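Local structure of regulatory Subunit of Protein Kinase A (cAMP-dependent) from Euglena gracilis (Euglena gracilis, 6RSX) at residues Ala117-Thr122 with Thr150-Lys155; Ser59-Thr64 with Gly78-Val83; Leu44-Gly49 with Ser260-Ser265. The protein binds cAMP in two cyclic nucleotide-binding domains and probably holds back the catalytic subunit of protein kinase A until cAMP arrives. All blocks are in the same frame, centred on the assembly; numbering follows the deposited sequence.

Contact 1: residues Ala117-Thr122 with Thr150-Lys155. With CMP (adenosine-3',5'-cyclic-monophosphate), chain B.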
loop_
_atom_site.group_PDB
_atom_site.type_symbol
_atom_site.label_atom_id
_atom_site.label_comp_id
_atom_site.label_asym_id
_atom_site.label_seq_id
_atom_site.Cartn_x
_atom_site.Cartn_y
_atom_site.Cartn_z
ATOM N N ALA A 117 -12.224 -12.344 3.603
ATOM C CA ALA A 117 -13.319 -13.176 4.160
ATOM C C ALA A 117 -14.006 -12.473 5.325
ATOM O O ALA A 117 -15.234 -12.592 5.517
ATOM C CB ALA A 117 -12.759 -14.533 4.617
ATOM N N LEU A 118 -13.227 -11.766 6.148
ATOM C CA LEU A 118 -13.789 -11.076 7.298
ATOM C C LEU A 118 -14.555 -9.820 6.882
ATOM O O LEU A 118 -15.522 -9.447 7.554
ATOM C CB LEU A 118 -12.713 -10.736 8.323
ATOM C CG LEU A 118 -11.746 -11.846 8.806
ATOM C CD1 LEU A 118 -10.954 -11.582 10.125
ATOM C CD2 LEU A 118 -12.256 -13.223 8.759
ATOM N N MET A 119 -14.156 -9.180 5.783
ATOM C CA MET A 119 -14.871 -7.988 5.341
ATOM C C MET A 119 -16.146 -8.341 4.593
ATOM O O MET A 119 -17.224 -7.839 4.927
ATOM C CB MET A 119 -13.972 -7.131 4.449
ATOM C CG MET A 119 -12.761 -6.624 5.161
ATOM S SD MET A 119 -11.501 -6.045 4.014
ATOM C CE MET A 119 -12.343 -4.743 3.104
ATOM N N TYR A 120 -16.042 -9.198 3.579
ATOM C CA TYR A 120 -17.102 -9.409 2.617
ATOM C C TYR A 120 -17.901 -10.682 2.877
ATOM O O TYR A 120 -18.823 -10.965 2.118
ATOM C CB TYR A 120 -16.531 -9.445 1.215
ATOM C CG TYR A 120 -15.767 -8.175 0.867
ATOM C CD1 TYR A 120 -16.451 -6.998 0.600
ATOM C CD2 TYR A 120 -14.372 -8.147 0.866
ATOM C CE1 TYR A 120 -15.763 -5.816 0.304
ATOM C CE2 TYR A 120 -13.670 -6.959 0.566
ATOM C CZ TYR A 120 -14.386 -5.813 0.293
ATOM O OH TYR A 120 -13.737 -4.647 0.002
ATOM N N GLY A 121 -17.549 -11.463 3.891
ATOM C CA GLY A 121 -18.251 -12.710 4.135
ATOM C C GLY A 121 -18.072 -13.790 3.084
ATOM O O GLY A 121 -18.855 -14.752 3.053
ATOM N N THR A 122 -17.046 -13.690 2.247
ATOM C CA THR A 122 -16.728 -14.627 1.181
ATOM C C THR A 122 -15.833 -15.740 1.721
ATOM O O THR A 122 -15.131 -15.547 2.718
ATOM C CB THR A 122 -16.006 -13.913 0.034
ATOM O OG1 THR A 122 -14.940 -13.118 0.583
ATOM C CG2 THR A 122 -16.957 -12.998 -0.757
ATOM N N THR A 150 -14.832 -1.336 8.736
ATOM C CA THR A 150 -15.580 -0.235 8.132
ATOM C C THR A 150 -14.681 0.645 7.276
ATOM O O THR A 150 -14.943 0.862 6.088
ATOM C CB THR A 150 -16.258 0.608 9.215
ATOM O OG1 THR A 150 -17.163 -0.213 9.957
ATOM C CG2 THR A 150 -17.018 1.754 8.576
ATOM N N GLN A 151 -13.617 1.175 7.867
ATOM C CA GLN A 151 -12.784 2.112 7.118
ATOM C C GLN A 151 -12.001 1.412 6.015
ATOM O O GLN A 151 -11.698 2.039 4.993
ATOM C CB GLN A 151 -11.866 2.900 8.054
ATOM C CG GLN A 151 -10.644 2.204 8.549
ATOM C CD GLN A 151 -10.864 1.462 9.858
ATOM O OE1 GLN A 151 -11.992 1.104 10.217
ATOM N NE2 GLN A 151 -9.774 1.214 10.580
ATOM N N THR A 152 -11.680 0.116 6.173
ATOM C CA THR A 152 -10.959 -0.562 5.091
ATOM C C THR A 152 -11.864 -0.752 3.882
ATOM O O THR A 152 -11.457 -0.488 2.738
ATOM C CB THR A 152 -10.396 -1.907 5.559
ATOM O OG1 THR A 152 -9.575 -1.700 6.698
ATOM C CG2 THR A 152 -9.546 -2.582 4.436
ATOM N N MET A 153 -13.104 -1.216 4.120
ATOM C CA MET A 153 -14.053 -1.399 3.029
ATOM C C MET A 153 -14.343 -0.071 2.330
ATOM O O MET A 153 -14.364 -0.003 1.097
ATOM C CB MET A 153 -15.349 -2.025 3.558
ATOM C CG MET A 153 -16.166 -2.618 2.441
ATOM S SD MET A 153 -17.683 -3.296 3.152
ATOM C CE MET A 153 -16.943 -4.231 4.460
ATOM N N ARG A 154 -14.546 0.995 3.103
ATOM C CA ARG A 154 -14.875 2.289 2.507
ATOM C C ARG A 154 -13.761 2.790 1.588
ATOM O O ARG A 154 -14.015 3.222 0.458
ATOM C CB ARG A 154 -15.153 3.307 3.607
ATOM C CG ARG A 154 -15.384 4.702 3.056
ATOM C CD ARG A 154 -16.053 5.584 4.072
ATOM N NE ARG A 154 -15.252 5.724 5.280
ATOM C CZ ARG A 154 -15.648 5.322 6.480
ATOM N NH1 ARG A 154 -16.846 4.767 6.631
ATOM N NH2 ARG A 154 -14.847 5.487 7.527
ATOM N N LYS A 155 -12.517 2.752 2.072
ATOM C CA LYS A 155 -11.388 3.264 1.298
ATOM C C LYS A 155 -11.240 2.504 -0.018
ATOM O O LYS A 155 -10.995 3.104 -1.080
ATOM C CB LYS A 155 -10.121 3.160 2.148
ATOM C CG LYS A 155 -8.829 3.685 1.466
ATOM C CD LYS A 155 -8.504 5.070 1.926
ATOM C CE LYS A 155 -7.224 5.587 1.216
ATOM N NZ LYS A 155 -5.949 5.034 1.805
HETATM P P CMP B . -8.946 -13.927 2.279
HETATM O O1P CMP B . -9.729 -13.757 3.626
HETATM O O2P CMP B . -9.603 -14.167 0.985
HETATM O "O5'" CMP B . -7.958 -15.187 2.425
HETATM C "C5'" CMP B . -6.829 -15.339 1.567
HETATM C "C4'" CMP B . -6.080 -14.039 1.600
HETATM O "O4'" CMP B . -4.958 -13.973 0.710
HETATM C "C3'" CMP B . -6.908 -12.859 1.162
HETATM O "O3'" CMP B . -7.932 -12.565 2.086
HETATM C "C2'" CMP B . -5.854 -11.762 0.984
HETATM O "O2'" CMP B . -5.602 -11.167 2.247
HETATM C "C1'" CMP B . -4.616 -12.598 0.550
HETATM N N9 CMP B . -4.216 -12.405 -0.839
HETATM C C8 CMP B . -2.929 -12.146 -1.261
HETATM N N7 CMP B . -2.929 -12.091 -2.581
HETATM C C5 CMP B . -4.197 -12.267 -2.979
HETATM C C6 CMP B . -4.696 -12.258 -4.253
HETATM N N6 CMP B . -4.053 -12.070 -5.532
HETATM N N1 CMP B . -5.981 -12.418 -4.482
HETATM C C2 CMP B . -6.797 -12.645 -3.408
HETATM N N3 CMP B . -6.324 -12.645 -2.118
HETATM C C4 CMP B . -4.999 -12.468 -1.919
HETATM O O HOH W 1 -14.999 -2.257 -0.496
#

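Contact 2: residues Ser59-Thr64 with Gly78-Val83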
loop_
_atom_site.group_PDB
_atom_site.type_symbol
_atom_site.label_atom_id
_atom_site.label_comp_id
_atom_site.label_asym_id
_atom_site.label_seq_id
_atom_site.Cartn_x
_atom_site.Cartn_y
_atom_site.Cartn_z
ATOM N N SER A 59 -5.479 -7.363 22.159
ATOM C CA SER A 59 -6.231 -8.452 21.546
ATOM C C SER A 59 -5.408 -9.367 20.647
ATOM O O SER A 59 -5.741 -10.550 20.532
ATOM C CB SER A 59 -7.395 -7.891 20.707
ATOM O OG SER A 59 -8.325 -7.170 21.519
ATOM N N MET A 60 -4.376 -8.865 19.954
ATOM C CA MET A 60 -3.695 -9.752 19.012
ATOM C C MET A 60 -3.064 -10.932 19.737
ATOM O O MET A 60 -2.576 -10.809 20.869
ATOM C CB MET A 60 -2.625 -8.984 18.215
ATOM C CG MET A 60 -3.201 -8.365 17.000
ATOM S SD MET A 60 -1.941 -7.669 15.932
ATOM C CE MET A 60 -2.460 -8.435 14.388
ATOM N N PHE A 61 -3.077 -12.091 19.094
ATOM C CA PHE A 61 -2.507 -13.299 19.661
ATOM C C PHE A 61 -1.548 -13.977 18.676
ATOM O O PHE A 61 -1.628 -13.794 17.453
ATOM C CB PHE A 61 -3.603 -14.296 20.087
ATOM C CG PHE A 61 -4.584 -14.668 18.994
ATOM C CD1 PHE A 61 -5.670 -13.841 18.695
ATOM C CD2 PHE A 61 -4.436 -15.845 18.299
ATOM C CE1 PHE A 61 -6.607 -14.203 17.688
ATOM C CE2 PHE A 61 -5.363 -16.221 17.298
ATOM C CZ PHE A 61 -6.444 -15.401 17.006
ATOM N N GLU A 62 -0.664 -14.803 19.239
ATOM C CA GLU A 62 0.404 -15.457 18.466
ATOM C C GLU A 62 -0.107 -16.744 17.837
ATOM O O GLU A 62 -0.898 -17.490 18.436
ATOM C CB GLU A 62 1.594 -15.795 19.365
ATOM C CG GLU A 62 2.241 -14.617 20.014
ATOM C CD GLU A 62 3.386 -15.016 20.949
ATOM O OE1 GLU A 62 3.356 -14.611 22.132
ATOM O OE2 GLU A 62 4.306 -15.740 20.501
ATOM N N LYS A 63 0.329 -16.994 16.614
ATOM C CA LYS A 63 0.109 -18.264 15.937
ATOM C C LYS A 63 1.414 -18.623 15.249
ATOM O O LYS A 63 2.061 -17.738 14.707
ATOM C CB LYS A 63 -0.955 -18.171 14.866
ATOM C CG LYS A 63 -1.390 -19.529 14.336
ATOM C CD LYS A 63 -2.617 -19.399 13.403
ATOM C CE LYS A 63 -3.875 -20.090 13.978
ATOM N NZ LYS A 63 -4.058 -19.904 15.471
ATOM N N THR A 64 1.775 -19.894 15.246
ATOM C CA THR A 64 2.946 -20.351 14.511
ATOM C C THR A 64 2.499 -21.402 13.505
ATOM O O THR A 64 1.419 -22.001 13.627
ATOM C CB THR A 64 4.022 -20.924 15.447
ATOM O OG1 THR A 64 3.488 -22.068 16.127
ATOM C CG2 THR A 64 4.423 -19.898 16.481
ATOM N N GLY A 78 -13.872 -17.860 6.719
ATOM C CA GLY A 78 -12.921 -16.968 7.401
ATOM C C GLY A 78 -13.003 -17.081 8.924
ATOM O O GLY A 78 -14.079 -17.287 9.502
ATOM N N ASP A 79 -11.846 -16.994 9.587
ATOM C CA ASP A 79 -11.817 -16.866 11.047
ATOM C C ASP A 79 -10.974 -15.670 11.468
ATOM O O ASP A 79 -11.499 -14.738 12.080
ATOM C CB ASP A 79 -11.316 -18.141 11.754
ATOM C CG ASP A 79 -10.055 -18.766 11.122
ATOM O OD1 ASP A 79 -9.332 -18.152 10.280
ATOM O OD2 ASP A 79 -9.759 -19.925 11.513
ATOM N N ASN A 80 -9.688 -15.644 11.091
ATOM C CA ASN A 80 -8.767 -14.628 11.591
ATOM C C ASN A 80 -8.170 -13.770 10.477
ATOM O O ASN A 80 -8.234 -14.103 9.291
ATOM C CB ASN A 80 -7.602 -15.277 12.356
ATOM C CG ASN A 80 -8.064 -16.123 13.547
ATOM O OD1 ASN A 80 -8.908 -15.713 14.350
ATOM N ND2 ASN A 80 -7.482 -17.314 13.669
ATOM N N PHE A 81 -7.630 -12.627 10.896
ATOM C CA PHE A 81 -6.777 -11.771 10.087
ATOM C C PHE A 81 -5.351 -11.844 10.641
ATOM O O PHE A 81 -5.162 -11.854 11.867
ATOM C CB PHE A 81 -7.331 -10.342 10.128
ATOM C CG PHE A 81 -6.466 -9.328 9.452
ATOM C CD1 PHE A 81 -6.357 -9.299 8.084
ATOM C CD2 PHE A 81 -5.934 -8.305 10.183
ATOM C CE1 PHE A 81 -5.572 -8.292 7.422
ATOM C CE2 PHE A 81 -5.163 -7.307 9.548
ATOM C CZ PHE A 81 -5.027 -7.293 8.173
ATOM N N TYR A 82 -4.345 -11.934 9.752
ATOM C CA TYR A 82 -2.986 -12.247 10.182
ATOM C C TYR A 82 -1.991 -11.189 9.718
ATOM O O TYR A 82 -2.135 -10.619 8.628
ATOM C CB TYR A 82 -2.503 -13.611 9.618
ATOM C CG TYR A 82 -3.333 -14.792 10.106
ATOM C CD1 TYR A 82 -3.029 -15.410 11.309
ATOM C CD2 TYR A 82 -4.363 -15.323 9.317
ATOM C CE1 TYR A 82 -3.758 -16.512 11.767
ATOM C CE2 TYR A 82 -5.106 -16.414 9.761
ATOM C CZ TYR A 82 -4.787 -17.015 10.976
ATOM O OH TYR A 82 -5.475 -18.104 11.430
ATOM N N VAL A 83 -0.972 -10.954 10.549
ATOM C CA VAL A 83 0.246 -10.236 10.109
ATOM C C VAL A 83 1.451 -11.133 10.361
ATOM O O VAL A 83 1.607 -11.699 11.440
ATOM C CB VAL A 83 0.418 -8.880 10.836
ATOM C CG1 VAL A 83 1.635 -8.076 10.268
ATOM C CG2 VAL A 83 -0.849 -8.026 10.751
#

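Contact 3: residues Leu44-Gly49 with Ser260-Ser265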
loop_
_atom_site.group_PDB
_atom_site.type_symbol
_atom_site.label_atom_id
_atom_site.label_comp_id
_atom_site.label_asym_id
_atom_site.label_seq_id
_atom_site.Cartn_x
_atom_site.Cartn_y
_atom_site.Cartn_z
ATOM N N LEU A 44 -2.537 -0.992 6.878
ATOM C CA LEU A 44 -3.859 -1.129 7.500
ATOM C C LEU A 44 -3.836 -0.722 8.961
ATOM O O LEU A 44 -4.813 -0.158 9.458
ATOM C CB LEU A 44 -4.378 -2.550 7.359
ATOM C CG LEU A 44 -4.653 -2.950 5.926
ATOM C CD1 LEU A 44 -5.041 -4.411 5.865
ATOM C CD2 LEU A 44 -5.756 -2.068 5.320
ATOM N N PHE A 45 -2.733 -0.970 9.662
ATOM C CA PHE A 45 -2.665 -0.606 11.068
ATOM C C PHE A 45 -2.160 0.803 11.281
ATOM O O PHE A 45 -2.532 1.433 12.273
ATOM C CB PHE A 45 -1.793 -1.605 11.836
ATOM C CG PHE A 45 -2.391 -2.971 11.942
ATOM C CD1 PHE A 45 -2.178 -3.930 10.956
ATOM C CD2 PHE A 45 -3.197 -3.304 13.032
ATOM C CE1 PHE A 45 -2.739 -5.192 11.053
ATOM C CE2 PHE A 45 -3.742 -4.569 13.144
ATOM C CZ PHE A 45 -3.533 -5.513 12.149
ATOM N N ARG A 46 -1.329 1.327 10.367
ATOM C CA ARG A 46 -0.852 2.697 10.505
ATOM C C ARG A 46 -2.002 3.686 10.605
ATOM O O ARG A 46 -1.865 4.731 11.251
ATOM C CB ARG A 46 0.049 3.069 9.322
ATOM C CG ARG A 46 0.724 4.434 9.485
ATOM C CD ARG A 46 1.637 4.745 8.322
ATOM N NE ARG A 46 2.676 3.730 8.190
ATOM C CZ ARG A 46 3.392 3.550 7.090
ATOM N NH1 ARG A 46 3.171 4.320 6.027
ATOM N NH2 ARG A 46 4.322 2.605 7.044
ATOM N N SER A 47 -3.132 3.387 9.966
ATOM C CA SER A 47 -4.247 4.334 9.938
ATOM C C SER A 47 -4.988 4.412 11.275
ATOM O O SER A 47 -5.469 5.490 11.657
ATOM C CB SER A 47 -5.210 3.942 8.820
ATOM O OG SER A 47 -5.178 2.542 8.610
ATOM N N LEU A 48 -5.094 3.292 11.989
ATOM C CA LEU A 48 -5.850 3.249 13.237
ATOM C C LEU A 48 -5.415 4.357 14.180
ATOM O O LEU A 48 -4.224 4.626 14.332
ATOM C CB LEU A 48 -5.652 1.902 13.929
ATOM C CG LEU A 48 -6.026 0.696 13.094
ATOM C CD1 LEU A 48 -5.521 -0.527 13.799
ATOM C CD2 LEU A 48 -7.541 0.635 12.899
ATOM N N GLY A 49 -6.395 4.977 14.840
ATOM C CA GLY A 49 -6.122 5.893 15.920
ATOM C C GLY A 49 -5.772 5.160 17.196
ATOM O O GLY A 49 -5.744 3.931 17.262
ATOM N N SER A 260 -1.042 10.180 -2.626
ATOM C CA SER A 260 0.389 9.940 -2.574
ATOM C C SER A 260 0.719 8.571 -1.995
ATOM O O SER A 260 -0.068 7.953 -1.271
ATOM C CB SER A 260 1.096 11.019 -1.752
ATOM O OG SER A 260 0.702 10.954 -0.407
ATOM N N LEU A 261 1.915 8.108 -2.345
ATOM C CA LEU A 261 2.552 6.949 -1.732
ATOM C C LEU A 261 3.852 7.410 -1.103
ATOM O O LEU A 261 4.650 8.106 -1.762
ATOM C CB LEU A 261 2.842 5.855 -2.756
ATOM C CG LEU A 261 1.697 5.191 -3.487
ATOM C CD1 LEU A 261 2.266 4.200 -4.474
ATOM C CD2 LEU A 261 0.774 4.478 -2.428
ATOM N N ASP A 262 4.073 7.033 0.158
ATOM C CA ASP A 262 5.366 7.358 0.748
ATOM C C ASP A 262 6.435 6.400 0.220
ATOM O O ASP A 262 6.138 5.402 -0.437
ATOM C CB ASP A 262 5.282 7.370 2.287
ATOM C CG ASP A 262 5.130 5.978 2.908
ATOM O OD1 ASP A 262 5.375 4.949 2.244
ATOM O OD2 ASP A 262 4.747 5.922 4.101
ATOM N N ARG A 263 7.705 6.735 0.474
ATOM C CA ARG A 263 8.804 5.981 -0.128
ATOM C C ARG A 263 8.670 4.474 0.108
ATOM O O ARG A 263 8.866 3.664 -0.809
ATOM C CB ARG A 263 10.138 6.475 0.419
ATOM C CG ARG A 263 11.292 5.646 -0.060
ATOM C CD ARG A 263 12.613 6.102 0.542
ATOM N NE ARG A 263 12.868 7.527 0.346
ATOM C CZ ARG A 263 13.574 8.042 -0.663
ATOM N NH1 ARG A 263 13.756 9.357 -0.739
ATOM N NH2 ARG A 263 14.098 7.250 -1.600
ATOM N N GLU A 264 8.375 4.085 1.350
ATOM C CA GLU A 264 8.262 2.665 1.699
ATOM C C GLU A 264 7.149 1.973 0.904
ATOM O O GLU A 264 7.349 0.886 0.351
ATOM C CB GLU A 264 8.032 2.536 3.209
ATOM C CG GLU A 264 8.016 1.110 3.748
ATOM C CD GLU A 264 7.672 1.034 5.251
ATOM O OE1 GLU A 264 7.108 1.990 5.818
ATOM O OE2 GLU A 264 7.960 0.003 5.885
ATOM N N SER A 265 5.972 2.603 0.816
ATOM C CA SER A 265 4.853 2.034 0.061
ATOM C C SER A 265 5.122 2.042 -1.433
ATOM O O SER A 265 4.804 1.074 -2.132
ATOM C CB SER A 265 3.570 2.818 0.336
ATOM O OG SER A 265 3.155 2.678 1.671
#

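Contact 1: residues Ala117-Thr122 with Thr150-Lys155
Tyr120 and Met153 meet twice, once through sulfur and carbon and once through a shared water. The SD of Met153 lies 5.2 Å from the centroid of the Tyr120 ring, 50° off the ring normal, an oblique Met-aromatic contact. The CG of Met153 approaches CE1 of Tyr120 at 3.9 Å. The two side chains slide past each other in opposite directions. At the ring's edge, in its plane, a water sits 2.7 Å from Tyr120 OH and donates to Met153 O at 2.8 Å. The phenol is thereby linked to the backbone of helix 149-165.

Helix 115-120 belongs to the phosphate-binding cassette of the cyclic nucleotide-binding domain. Within its first turn, Ala117 N donates to O1P of the bound cAMP at 2.9 Å, with an N-H...O angle of 164°. Two residues on, Met119 turns its side chain to helix 149-165. Met119 has two deposited conformers; in one of them the bend at chi3 (59°) brings CE to 3.8 Å from CG2 of Thr152. The Met119 and Thr152 side chains cross at about a right angle. Thr152 gives its methyl to this contact, while its OG1 bonds back to Leu148 O. The Met153 methyl comes the other way and rests 3.6 Å from Met119 O. Phe144 of helix 141-147 also packs on Met119.

Contact 2: residues Ser59-Thr64 with Gly78-Val83
Asn80 meets Phe61 at the edge of the ring. Just before it, Asp79 OD1 accepts from Asn80 N at 2.7 Å, met on the anti side of the carboxylate and 32° out of its plane. The same oxygen forms a salt bridge with Arg124, a residue of the cAMP pocket. The Asn80 OD1 lies 3.6 Å from Phe61 CZ, near the ring plane, with amide and ring planes 78° apart. Phe61 reaches it with CG between the backbone N and the carbonyl carbon (chi1 55°). The Asn80 ND2 points on to Tyr82 OH, 3.1 Å away, in a nearly straight bond lying in the amide plane.

Strands 61-65 and 80-84 belong to the antiparallel beta sandwich of the first cyclic nucleotide-binding domain. They are not paired with each other. Strand 134-140 runs between them and bonds to both, so their side chains meet across it. Phe81 turns to Phe144 and Leu44.

Tyr82 is next, and its ring stands beside Lys63. The Lys63 CD is 3.5 Å from Tyr82 CE1, an oblique approach, and Lys63 CE is 3.6 Å from Tyr82 OH. The Lys63 chain bends at its last two torsions as it passes the phenol. A leucine in place of Tyr82 would probably leave the Asn80 amide without its acceptor, free to turn, and the Lys63 methylenes without the phenol beside them. Last comes Val83, whose CG2 touches the Met60 CE at 4.0 Å, the two side chains crossing at about a right angle.

Contact 3: residues Leu44-Gly49 with Ser260-Ser265
Arg46 meets Asp262 and Glu264 in a small salt-bridge network. The close part is confined to the end of the arginine. Its NH1 lies 3.0 Å from Asp262 OD2, and its NH2 lies 3.1 Å from Glu264 OE1. Each nitrogen thus has its own carboxylate. Both hydrogen bonds are weak, because the N-H groups point well off their acceptors, at 122° to Asp262 and 133° to Glu264. Glu264 OE1 sits at the guanidinium edge, near its plane, and the two flat groups are not far from coplanar. Asp262 OD2 comes obliquely, its carboxylate turned more steeply from the guanidinium. Arg46 CG is anti to the backbone N (chi1 -173°), which carries the chain out from its helix toward the acids.

Asp262 has a second task. It is the N-cap of helix 263-269: its OD1 accepts from Ser265 N at 2.8 Å, and Ser265 OG adds a weak bond to the same atom. The carboxylate is thus held by its own helix start while the other oxygen faces Arg46. That helix end would probably add to its preference for a negative charge.

Beyond these two pairs the segments do not touch closely; the contact is a surface one, with Arg46 and Glu264 both exposed. Nearby, Leu44 and Leu48 turn to other partners, among them Thr152 and Gln151 of helix 149-165. The bridge joins helix 43-46, which packs on helices 50-59 and 149-165, to the turn between strand 256-262 and helix 263-269 of the second cyclic nucleotide-binding domain.

In the fold
Contacts 1 and 2 are partly buried and belong to the first cAMP-binding module, while contact 3 is a surface bridge to the second. Contacts 1 and 2 rest mainly on methionines, aromatic rings and aliphatic chains, and contact 3 on salt bridges with weak hydrogen bonds. Contacts 1 and 2 meet directly: Leu118 packs on the backbone of Asn80 and Phe81, and Ala117 on Gly78. The helix 43-46 side of contact 3 reaches both others, with Phe45 on Val83, Phe81 and Met60, and Leu44 on Thr152. Its apolar residues thus face inward while Arg46 faces out. In sequence, contact 3 encloses the other two, which follow one another.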